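Side-chain contacts in chitosanase (Bacillus subtilis subsp. subtilis str. 168, PDB 7C6C), which cleaves beta-(1->4) linkages between D-glucosamine residues inside partly acetylated chitosan chains, and probably helps defend the bacterium against fungi: residues A[9-14]-A[136-141]; A[15-18]-A[22-25]; A[44-49]-A[111-116]. All coordinates share one frame; numbering follows the deposited sequence. Where two conformers were deposited one is given.

Interaction 1: A[9-14]-A[136-141]; sequences RRAEQL and ARAVMY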
loop_
_atom_site.group_PDB
_atom_site.type_symbol
_atom_site.label_atom_id
_atom_site.label_comp_id
_atom_site.label_asym_id
_atom_site.label_seq_id
_atom_site.Cartn_x
_atom_site.Cartn_y
_atom_site.Cartn_z
ATOM N N ARG A 9 -4.032 8.835 9.953
ATOM C CA ARG A 9 -4.563 9.638 8.859
ATOM C C ARG A 9 -3.435 10.204 8.008
ATOM O O ARG A 9 -3.490 10.149 6.775
ATOM C CB ARG A 9 -5.448 10.766 9.393
ATOM C CG ARG A 9 -5.977 11.656 8.273
ATOM C CD ARG A 9 -6.727 12.893 8.754
ATOM N NE ARG A 9 -6.059 13.586 9.849
ATOM C CZ ARG A 9 -5.017 14.402 9.734
ATOM N NH1 ARG A 9 -4.475 14.649 8.540
ATOM N NH2 ARG A 9 -4.515 14.965 10.833
ATOM N N ARG A 10 -2.407 10.768 8.651
ATOM C CA ARG A 10 -1.293 11.339 7.899
ATOM C C ARG A 10 -0.594 10.279 7.059
ATOM O O ARG A 10 -0.253 10.524 5.893
ATOM C CB ARG A 10 -0.315 12.028 8.854
ATOM C CG ARG A 10 -0.929 13.228 9.541
ATOM C CD ARG A 10 0.036 13.975 10.440
ATOM N NE ARG A 10 -0.675 15.090 11.055
ATOM C CZ ARG A 10 -0.814 15.280 12.360
ATOM N NH1 ARG A 10 -0.231 14.462 13.229
ATOM N NH2 ARG A 10 -1.531 16.307 12.790
ATOM N N ALA A 11 -0.362 9.097 7.641
ATOM C CA ALA A 11 0.245 8.001 6.891
ATOM C C ALA A 11 -0.587 7.651 5.668
ATOM O O ALA A 11 -0.044 7.413 4.580
ATOM C CB ALA A 11 0.390 6.779 7.793
ATOM N N GLU A 12 -1.910 7.612 5.832
ATOM C CA GLU A 12 -2.793 7.258 4.726
ATOM C C GLU A 12 -2.840 8.353 3.666
ATOM O O GLU A 12 -2.953 8.054 2.469
ATOM C CB GLU A 12 -4.183 6.917 5.268
ATOM C CG GLU A 12 -4.147 5.640 6.082
ATOM C CD GLU A 12 -5.414 5.334 6.857
ATOM O OE1 GLU A 12 -6.215 6.258 7.108
ATOM O OE2 GLU A 12 -5.603 4.153 7.226
ATOM N N GLN A 13 -2.765 9.621 4.072
ATOM C CA GLN A 13 -2.748 10.698 3.088
ATOM C C GLN A 13 -1.439 10.727 2.310
ATOM O O GLN A 13 -1.433 11.066 1.118
ATOM C CB GLN A 13 -3.079 12.032 3.753
ATOM C CG GLN A 13 -4.514 12.053 4.239
ATOM C CD GLN A 13 -4.933 13.397 4.778
ATOM O OE1 GLN A 13 -4.170 14.365 4.731
ATOM N NE2 GLN A 13 -6.153 13.468 5.299
ATOM N N LEU A 14 -0.326 10.345 2.950
ATOM C CA LEU A 14 0.920 10.153 2.213
ATOM C C LEU A 14 0.763 9.052 1.167
ATOM O O LEU A 14 1.049 9.258 -0.022
ATOM C CB LEU A 14 2.060 9.823 3.181
ATOM C CG LEU A 14 2.544 11.000 4.032
ATOM C CD1 LEU A 14 3.352 10.508 5.221
ATOM C CD2 LEU A 14 3.346 11.975 3.180
ATOM N N ALA A 136 8.434 5.522 11.207
ATOM C CA ALA A 136 8.827 4.188 10.759
ATOM C C ALA A 136 7.607 3.300 10.535
ATOM O O ALA A 136 7.539 2.569 9.541
ATOM C CB ALA A 136 9.789 3.543 11.749
ATOM N N ARG A 137 6.626 3.367 11.437
ATOM C CA ARG A 137 5.396 2.600 11.256
ATOM C C ARG A 137 4.648 3.032 9.999
ATOM O O ARG A 137 4.097 2.192 9.279
ATOM C CB ARG A 137 4.510 2.722 12.496
ATOM C CG ARG A 137 5.073 1.991 13.704
ATOM C CD ARG A 137 4.224 2.206 14.940
ATOM N NE ARG A 137 4.864 1.619 16.115
ATOM C CZ ARG A 137 4.647 2.009 17.369
ATOM N NH1 ARG A 137 3.797 2.992 17.630
ATOM N NH2 ARG A 137 5.287 1.414 18.365
ATOM N N ALA A 138 4.628 4.336 9.713
ATOM C CA ALA A 138 3.991 4.819 8.491
ATOM C C ALA A 138 4.715 4.311 7.251
ATOM O O ALA A 138 4.079 3.971 6.244
ATOM C CB ALA A 138 3.944 6.343 8.499
ATOM N N VAL A 139 6.047 4.266 7.298
ATOM C CA VAL A 139 6.798 3.701 6.182
ATOM C C VAL A 139 6.446 2.231 5.993
ATOM O O VAL A 139 6.264 1.768 4.860
ATOM C CB VAL A 139 8.311 3.917 6.365
ATOM C CG1 VAL A 139 9.094 3.192 5.276
ATOM C CG2 VAL A 139 8.652 5.408 6.376
ATOM N N MET A 140 6.351 1.468 7.094
ATOM C CA MET A 140 5.977 0.059 6.968
ATOM C C MET A 140 4.595 -0.093 6.347
ATOM O O MET A 140 4.382 -0.960 5.491
ATOM C CB MET A 140 6.007 -0.641 8.332
ATOM C CG MET A 140 7.357 -0.655 9.037
ATOM S SD MET A 140 8.730 -1.354 8.096
ATOM C CE MET A 140 9.648 0.144 7.729
ATOM N N TYR A 141 3.646 0.742 6.778
ATOM C CA TYR A 141 2.281 0.692 6.265
ATOM C C TYR A 141 2.258 0.951 4.759
ATOM O O TYR A 141 1.646 0.195 3.993
ATOM C CB TYR A 141 1.474 1.741 7.034
ATOM C CG TYR A 141 -0.031 1.791 6.876
ATOM C CD1 TYR A 141 -0.751 0.801 6.215
ATOM C CD2 TYR A 141 -0.740 2.857 7.420
ATOM C CE1 TYR A 141 -2.133 0.879 6.100
ATOM C CE2 TYR A 141 -2.105 2.945 7.313
ATOM C CZ TYR A 141 -2.799 1.956 6.650
ATOM O OH TYR A 141 -4.169 2.031 6.549
HETATM O O HOH W 1 1.436 4.821 5.392
HETATM O O HOH W 2 2.721 6.660 4.965
#
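Glu12 OE2 is gripped by three groups: it accepts the phenolic proton of Tyr141 OH at 2.6 Å and pairs in salt bridges with Lys8 and Arg43. The hydroxyl meets the lone pair of OE2 that is anti, directed away from the other carboxylate oxygen, and OE2 itself lies at the edge of the tyrosine ring, in its plane. The carboxylate does not share that plane; it is turned 54° from the ring. Glu12 reaches this position with CG beside the backbone N and the chain extended beyond it, which lays CG 3.6 Å from Tyr141 CE2, in an oblique approach to the ring. Tyr141 swings across from its own helix with CG anti to the backbone N (chi1 -171°), and Ala11 CB packs 4.1 Å from its CD2. Where the helices come nearest, two methyl groups meet, Ala11 CB and Ala138 CB at 3.6 Å. The segment axes approach to 9.6 Å at -43°, and two waters sit beside the alanines, each donating to both Ala11 O and Ala138 O, though the bond from water 1 to Ala11 O is weak; the firmer bonds run from water 1 to Ala138 O and from water 2 to Ala11 O, both at 2.9 Å. The contact thus joins helix 5-20, which carries the predicted proton donor Glu19, to helix 134-147 in the lysozyme-like fold of family 46. With two cationic partners and a phenol donor converging on OE2, Glu12 is probably held as a carboxylate, while Tyr141, also bonded to Asn114, has its hydroxyl held by two partners, which would restrain the ring.

Interaction 2: A[15-18]-A[22-25]; sequences TSIF and TTEI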
loop_
_atom_site.group_PDB
_atom_site.type_symbol
_atom_site.label_atom_id
_atom_site.label_comp_id
_atom_site.label_asym_id
_atom_site.label_seq_id
_atom_site.Cartn_x
_atom_site.Cartn_y
_atom_site.Cartn_z
ATOM N N THR A 15 0.260 7.885 1.583
ATOM C CA THR A 15 0.030 6.801 0.633
ATOM C C THR A 15 -0.892 7.245 -0.492
ATOM O O THR A 15 -0.661 6.912 -1.658
ATOM C CB THR A 15 -0.531 5.578 1.356
ATOM O OG1 THR A 15 0.472 5.064 2.242
ATOM C CG2 THR A 15 -0.948 4.496 0.378
ATOM N N SER A 16 -1.922 8.028 -0.164
ATOM C CA SER A 16 -2.849 8.499 -1.183
ATOM C C SER A 16 -2.143 9.371 -2.221
ATOM O O SER A 16 -2.441 9.283 -3.418
ATOM C CB SER A 16 -3.997 9.242 -0.508
ATOM O OG SER A 16 -5.003 9.604 -1.435
ATOM N N ILE A 17 -1.206 10.224 -1.792
ATOM C CA ILE A 17 -0.409 10.977 -2.756
ATOM C C ILE A 17 0.355 10.017 -3.658
ATOM O O ILE A 17 0.369 10.157 -4.890
ATOM C CB ILE A 17 0.558 11.933 -2.038
ATOM C CG1 ILE A 17 -0.212 13.049 -1.331
ATOM C CG2 ILE A 17 1.587 12.487 -3.031
ATOM C CD1 ILE A 17 0.643 13.824 -0.341
ATOM N N PHE A 18 1.007 9.023 -3.048
ATOM C CA PHE A 18 1.848 8.112 -3.814
ATOM C C PHE A 18 1.032 7.294 -4.804
ATOM O O PHE A 18 1.514 6.991 -5.897
ATOM C CB PHE A 18 2.621 7.183 -2.876
ATOM C CG PHE A 18 3.402 7.894 -1.802
ATOM C CD1 PHE A 18 3.941 9.167 -2.005
ATOM C CD2 PHE A 18 3.603 7.276 -0.578
ATOM C CE1 PHE A 18 4.668 9.801 -0.995
ATOM C CE2 PHE A 18 4.324 7.903 0.431
ATOM C CZ PHE A 18 4.855 9.165 0.222
ATOM N N THR A 22 -3.218 12.728 -4.781
ATOM C CA THR A 22 -4.126 13.561 -4.011
ATOM C C THR A 22 -4.115 13.058 -2.576
ATOM O O THR A 22 -3.877 11.875 -2.330
ATOM C CB THR A 22 -5.552 13.516 -4.583
ATOM O OG1 THR A 22 -6.433 14.167 -3.665
ATOM C CG2 THR A 22 -6.025 12.074 -4.808
ATOM N N THR A 23 -4.357 13.960 -1.625
ATOM C CA THR A 23 -4.485 13.534 -0.237
ATOM C C THR A 23 -5.857 12.948 0.068
ATOM O O THR A 23 -6.052 12.406 1.161
ATOM C CB THR A 23 -4.225 14.702 0.719
ATOM O OG1 THR A 23 -5.137 15.764 0.417
ATOM C CG2 THR A 23 -2.783 15.195 0.609
ATOM N N GLU A 24 -6.806 13.054 -0.858
ATOM C CA GLU A 24 -8.130 12.476 -0.674
ATOM C C GLU A 24 -8.096 11.011 -1.093
ATOM O O GLU A 24 -7.854 10.703 -2.265
ATOM C CB GLU A 24 -9.153 13.232 -1.514
ATOM C CG GLU A 24 -10.552 12.655 -1.412
ATOM C CD GLU A 24 -11.534 13.324 -2.351
ATOM O OE1 GLU A 24 -11.410 13.148 -3.586
ATOM O OE2 GLU A 24 -12.439 14.019 -1.852
ATOM N N ILE A 25 -8.358 10.112 -0.142
ATOM C CA ILE A 25 -8.299 8.688 -0.443
ATOM C C ILE A 25 -9.306 8.344 -1.535
ATOM O O ILE A 25 -10.486 8.709 -1.454
ATOM C CB ILE A 25 -8.526 7.865 0.832
ATOM C CG1 ILE A 25 -7.404 8.118 1.848
ATOM C CG2 ILE A 25 -8.625 6.392 0.496
ATOM C CD1 ILE A 25 -7.714 7.550 3.215
#
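Ser16 and Ile17 face the loop 22-25 in two different ways, one with a hydroxyl aimed at the backbone and the other with an aliphatic flank. Ser16 OG stands anti to its own backbone N (chi1 -174°), the position that carries it out from the helix to the carbonyl of Thr22, to which it donates at 2.7 Å. The approach is bent: the C=O...OG angle is 143°, and the donor is tilted 34° from the carbonyl plane. Glu24 O lies 3.2 Å from the same Ser16 OG, and Ile25 closes over the serine with its CA 3.6 Å from OG. This is the last part of helix 5-20 leading to the predicted proton donor Glu19, with the chain folding straight back over it on the way to strand 30-32. The return is shaped by an ST turn, in which Thr22 OG1 accepts from the backbone N of Glu24 at 3.0 Å. Beside the polar pair, the Ile17 and Thr23 side chains run alongside each other in one direction. Thr23 turns CG2 away from its carbonyl carbon, and this methyl touches Ile17 CD1 at 3.8 Å and Ile17 CG1 at 3.9 Å. Phe239 and Ile241 of strand 237-241 pack against both residues.

Interaction 3: A[44-49]-A[111-116]; sequences AGFTTA and DKVNDH
The chain runs through a loop into the short strand 46-47 and comes closest to helix 104-128 at Ala44 and Asn114, whose CA atoms are 6.6 Å apart. Strand 46-47 is an outer strand of the three-stranded antiparallel sheet in this family 46 glycosidase, and the contact sets the sheet's margin against the long helix. Phe46 buries the largest share. With CG beside the backbone N (chi1 -51°), its ring projects to the helix and meets it with the CE1 corner, which lies 3.7 Å from Val113 CG1. The two side chains approach at a slant. The backbone N of Asn114 lies at the ring edge, near its plane, 4.1 Å from Phe46 CE1. Ala44 folds back over the same ring, its CB 3.6 Å above the ring plane, nearer its border than its centre, so one methyl touches both ring and helix. Val56 of helix 52-63 also packs on Phe46, and Val59 of that helix on Val113. Asn114 spends its side-chain ND2 on the hydroxyl of Tyr141, while its OD1 rests 3.9 Å from Ala44 CB.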
loop_
_atom_site.group_PDB
_atom_site.type_symbol
_atom_site.label_atom_id
_atom_site.label_comp_id
_atom_site.label_asym_id
_atom_site.label_seq_id
_atom_site.Cartn_x
_atom_site.Cartn_y
_atom_site.Cartn_z
ATOM N N ALA A 44 -6.344 0.887 -1.491
ATOM C CA ALA A 44 -5.079 0.200 -1.303
ATOM C C ALA A 44 -4.469 -0.278 -2.607
ATOM O O ALA A 44 -3.469 -1.001 -2.580
ATOM C CB ALA A 44 -5.256 -0.980 -0.349
ATOM N N GLY A 45 -5.052 0.084 -3.744
ATOM C CA GLY A 45 -4.624 -0.568 -4.967
ATOM C C GLY A 45 -4.808 -2.067 -4.892
ATOM O O GLY A 45 -3.901 -2.825 -5.253
ATOM N N PHE A 46 -5.960 -2.509 -4.387
ATOM C CA PHE A 46 -6.292 -3.928 -4.405
ATOM C C PHE A 46 -6.285 -4.422 -5.850
ATOM O O PHE A 46 -6.871 -3.786 -6.726
ATOM C CB PHE A 46 -7.707 -4.128 -3.852
ATOM C CG PHE A 46 -7.986 -3.479 -2.506
ATOM C CD1 PHE A 46 -7.607 -4.094 -1.321
ATOM C CD2 PHE A 46 -8.740 -2.306 -2.431
ATOM C CE1 PHE A 46 -7.925 -3.526 -0.102
ATOM C CE2 PHE A 46 -9.055 -1.748 -1.208
ATOM C CZ PHE A 46 -8.647 -2.357 -0.046
ATOM N N THR A 47 -5.665 -5.569 -6.109
ATOM C CA THR A 47 -5.525 -6.016 -7.489
ATOM C C THR A 47 -6.299 -7.300 -7.755
ATOM O O THR A 47 -6.535 -8.114 -6.858
ATOM C CB THR A 47 -4.057 -6.185 -7.892
ATOM O OG1 THR A 47 -3.413 -7.093 -6.991
ATOM C CG2 THR A 47 -3.325 -4.845 -7.879
ATOM N N THR A 48 -6.677 -7.486 -9.021
ATOM C CA THR A 48 -7.414 -8.682 -9.406
ATOM C C THR A 48 -6.527 -9.916 -9.568
ATOM O O THR A 48 -7.039 -11.029 -9.475
ATOM C CB THR A 48 -8.268 -8.422 -10.655
ATOM O OG1 THR A 48 -7.457 -7.926 -11.725
ATOM C CG2 THR A 48 -9.350 -7.408 -10.361
ATOM N N ALA A 49 -5.216 -9.761 -9.781
ATOM C CA ALA A 49 -4.351 -10.937 -9.880
ATOM C C ALA A 49 -4.023 -11.547 -8.519
ATOM O O ALA A 49 -3.720 -12.741 -8.449
ATOM C CB ALA A 49 -3.046 -10.590 -10.601
ATOM N N ASP A 111 -12.205 -0.591 3.760
ATOM C CA ASP A 111 -11.501 -0.313 5.008
ATOM C C ASP A 111 -11.223 -1.601 5.771
ATOM O O ASP A 111 -10.155 -1.758 6.373
ATOM C CB ASP A 111 -12.319 0.634 5.887
ATOM C CG ASP A 111 -12.391 2.045 5.347
ATOM O OD1 ASP A 111 -11.588 2.403 4.460
ATOM O OD2 ASP A 111 -13.252 2.807 5.840
ATOM N N LYS A 112 -12.180 -2.531 5.770
ATOM C CA LYS A 112 -11.990 -3.779 6.501
ATOM C C LYS A 112 -10.874 -4.614 5.884
ATOM O O LYS A 112 -10.011 -5.133 6.598
ATOM C CB LYS A 112 -13.298 -4.567 6.548
ATOM C CG LYS A 112 -13.142 -5.909 7.224
ATOM C CD LYS A 112 -14.483 -6.600 7.465
ATOM C CE LYS A 112 -14.460 -8.062 7.013
ATOM N NZ LYS A 112 -15.408 -8.911 7.779
ATOM N N VAL A 113 -10.877 -4.763 4.558
ATOM C CA VAL A 113 -9.826 -5.543 3.909
ATOM C C VAL A 113 -8.475 -4.860 4.078
ATOM O O VAL A 113 -7.463 -5.513 4.359
ATOM C CB VAL A 113 -10.187 -5.814 2.436
ATOM C CG1 VAL A 113 -9.072 -6.568 1.735
ATOM C CG2 VAL A 113 -11.472 -6.614 2.376
ATOM N N ASN A 114 -8.435 -3.530 3.937
ATOM C CA ASN A 114 -7.188 -2.808 4.167
ATOM C C ASN A 114 -6.668 -3.044 5.575
ATOM O O ASN A 114 -5.463 -3.230 5.781
ATOM C CB ASN A 114 -7.391 -1.317 3.935
ATOM C CG ASN A 114 -6.140 -0.529 4.232
ATOM O OD1 ASN A 114 -5.165 -0.611 3.486
ATOM N ND2 ASN A 114 -6.139 0.214 5.338
ATOM N N ASP A 115 -7.564 -3.027 6.563
ATOM C CA ASP A 115 -7.130 -3.219 7.940
ATOM C C ASP A 115 -6.547 -4.613 8.130
ATOM O O ASP A 115 -5.494 -4.785 8.761
ATOM C CB ASP A 115 -8.315 -2.987 8.877
ATOM C CG ASP A 115 -7.928 -3.062 10.330
ATOM O OD1 ASP A 115 -7.115 -2.224 10.767
ATOM O OD2 ASP A 115 -8.438 -3.956 11.032
ATOM N N HIS A 116 -7.213 -5.620 7.569
ATOM C CA HIS A 116 -6.821 -7.003 7.790
ATOM C C HIS A 116 -5.575 -7.377 6.997
ATOM O O HIS A 116 -4.722 -8.118 7.500
ATOM C CB HIS A 116 -7.987 -7.913 7.406
ATOM C CG HIS A 116 -7.711 -9.368 7.605
ATOM N ND1 HIS A 116 -7.478 -9.923 8.847
ATOM C CD2 HIS A 116 -7.634 -10.389 6.718
ATOM C CE1 HIS A 116 -7.275 -11.221 8.714
ATOM N NE2 HIS A 116 -7.357 -11.529 7.432
#

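Helix 5-20 carries one side of both interaction 1 and interaction 2, whose centres are 11 Å apart and which touch directly: Glu12 CB packs 4.1 Å from Ile25 CD1. Interactions 1 and 3 meet through Tyr141 OH and Asn114 ND2, a probable hydrogen bond of 2.9 Å. Interactions 2 and 3 do not touch. All three lie near the predicted proton donor Glu19, whose side chain is about 6 Å from that of Ser16, 7 Å from Ala44 and 9 Å from Glu12. The side chain of Phe46 is about 11 Å from that of Asp35, the nucleophile by similarity, and that of Ile17 about 9 Å from the bound (2S)-2-hydroxybutanedioic acid. Arg43 pairs with Glu12 and Asp111 and touches Ile25.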